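PDB 3I2W: syndapin, which binds membrane phospholipids through its dimeric F-BAR domain, the part crystallised here, and probably acts in endocytosis and the internalization of plasma membrane proteins. Local coordinates for the interface of chains A and B. Coordinates in Å, arbitrary orientation; residue numbers count along the deposited sequence, not the author numbering. Chains: chain A/B, Syndapin.

The interface of chains A and B. Residues chain A 45, 72, 75-76, 252, 255; chain B 34, 38, 240.
This patch belongs to the two-fold symmetric, helix-to-helix interface of the F-BAR homodimer, where a salt bridge set among apolar side chains helps join the two chains into one elongated module. B:Arg34, from helix 11-58, meets A:Glu75 of helix 63-105 head-on, and both terminal guanidinium nitrogens converge on the same carboxylate oxygen. NH1 of B:Arg34 donates to OE2 of A:Glu75 at 2.7 Å, nearly along the C-O axis, while NH2 uses the syn lone pair of that oxygen, at a modelled distance too short to be taken literally. The carboxylate and guanidinium planes lie 25° apart, and OE2 sits practically in the plane of the guanidinium. Methyl groups flank this flat group: CD2 of A:Leu45 lies 3.8 Å above one face, toward the rim, and CD2 of B:Leu240 lies over the opposite face, also toward the rim. Within chain B, NE of B:Arg34 gives a hydrogen bond of 2.7 Å to OE2 of B:Glu38, which should help fix the rotation of the guanidinium. A methionine in place of B:Arg34 would probably leave the carboxylates of A:Glu75 and B:Glu38 without their shared cationic partner. On the chain A side, CG of A:Glu75 lies between its backbone N and carbonyl carbon (chi1 77°) and the chain bends at chi2, which turns the carboxylate toward B:Arg34; its CB sits over one face of the A:Phe255 ring, toward the rim. Its other oxygen, OE1, accepts a hydrogen bond of 2.8 Å from OH of A:Tyr252, which probably steadies the carboxylate that B:Arg34 grips. The same hydroxyl approaches the backbone O of B:Leu240, at the end of helix 169-240, to 3.2 Å, and a water bridges the pair, 2.7 Å from that carbonyl oxygen of B:Leu240.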
# COMPACT_ATOMS: atom_id res chain seq x y z
N LEU A 45 -4.08 -0.41 1.43
CA LEU A 45 -4.69 -0.32 0.18
C LEU A 45 -6.20 -0.29 0.35
O LEU A 45 -6.84 0.52 -0.27
CB LEU A 45 -4.22 -1.46 -0.71
CG LEU A 45 -2.77 -1.19 -1.15
CD1 LEU A 45 -2.27 -2.32 -1.85
CD2 LEU A 45 -2.60 0.03 -2.03
N VAL A 72 -8.95 2.33 -10.48
CA VAL A 72 -7.91 2.35 -9.45
C VAL A 72 -8.38 1.66 -8.19
O VAL A 72 -7.71 0.81 -7.68
CB VAL A 72 -7.56 3.78 -9.00
CG1 VAL A 72 -6.47 3.69 -8.10
CG2 VAL A 72 -6.98 4.53 -10.07
N GLU A 75 -8.13 -1.97 -8.69
CA GLU A 75 -6.83 -2.58 -8.87
C GLU A 75 -6.23 -2.67 -7.48
O GLU A 75 -5.44 -3.59 -7.15
CB GLU A 75 -5.95 -1.74 -9.80
CG GLU A 75 -5.41 -0.59 -9.13
CD GLU A 75 -3.96 -0.75 -8.67
OE1 GLU A 75 -3.13 -1.36 -9.41
OE2 GLU A 75 -3.67 -0.20 -7.57
N SER A 76 -6.60 -1.70 -6.66
CA SER A 76 -5.92 -1.56 -5.42
C SER A 76 -6.41 -2.73 -4.64
O SER A 76 -5.68 -3.33 -3.90
CB SER A 76 -6.29 -0.26 -4.74
OG SER A 76 -7.57 -0.40 -4.23
N TYR A 252 -4.16 -5.78 -14.49
CA TYR A 252 -3.88 -4.55 -15.17
C TYR A 252 -4.53 -4.42 -16.52
O TYR A 252 -4.61 -3.32 -17.05
CB TYR A 252 -2.38 -4.24 -15.19
CG TYR A 252 -1.95 -3.88 -13.83
CD1 TYR A 252 -2.22 -2.63 -13.32
CD2 TYR A 252 -1.35 -4.79 -13.01
CE1 TYR A 252 -1.84 -2.30 -12.02
CE2 TYR A 252 -0.97 -4.46 -11.73
CZ TYR A 252 -1.23 -3.23 -11.24
OH TYR A 252 -0.89 -2.91 -9.96
N PHE A 255 -8.07 -3.31 -15.51
CA PHE A 255 -7.99 -1.91 -15.13
C PHE A 255 -8.01 -1.10 -16.42
O PHE A 255 -8.84 -0.20 -16.58
CB PHE A 255 -6.71 -1.68 -14.29
CG PHE A 255 -6.52 -0.29 -13.71
CD1 PHE A 255 -7.54 0.62 -13.57
CD2 PHE A 255 -5.27 0.09 -13.26
CE1 PHE A 255 -7.29 1.90 -13.02
CE2 PHE A 255 -5.02 1.36 -12.71
CZ PHE A 255 -6.04 2.24 -12.59
N ARG B 34 -2.20 7.50 -2.60
CA ARG B 34 -1.68 6.20 -2.99
C ARG B 34 -0.17 6.22 -2.90
O ARG B 34 0.46 5.27 -2.45
CB ARG B 34 -2.10 5.93 -4.42
CG ARG B 34 -1.59 4.65 -5.09
CD ARG B 34 -1.80 3.43 -4.23
NE ARG B 34 -1.41 2.23 -4.92
CZ ARG B 34 -2.19 1.53 -5.72
NH1 ARG B 34 -3.44 1.90 -5.92
NH2 ARG B 34 -1.73 0.45 -6.31
N GLU B 38 2.64 3.82 -1.04
CA GLU B 38 3.75 3.10 -1.64
C GLU B 38 5.03 3.50 -0.94
O GLU B 38 5.82 2.63 -0.63
CB GLU B 38 3.81 3.26 -3.15
CG GLU B 38 2.45 3.13 -3.84
CD GLU B 38 2.08 1.70 -4.10
OE1 GLU B 38 2.94 0.99 -4.58
OE2 GLU B 38 0.93 1.28 -3.85
N LEU B 240 1.56 2.22 -12.17
CA LEU B 240 1.29 1.16 -11.24
C LEU B 240 1.48 -0.22 -11.85
O LEU B 240 1.51 -1.19 -11.13
CB LEU B 240 -0.14 1.26 -10.72
CG LEU B 240 -0.49 2.17 -9.55
CD1 LEU B 240 0.09 3.40 -9.86
CD2 LEU B 240 -1.98 2.38 -9.57
O HOH W 1 0.58 -1.50 -8.57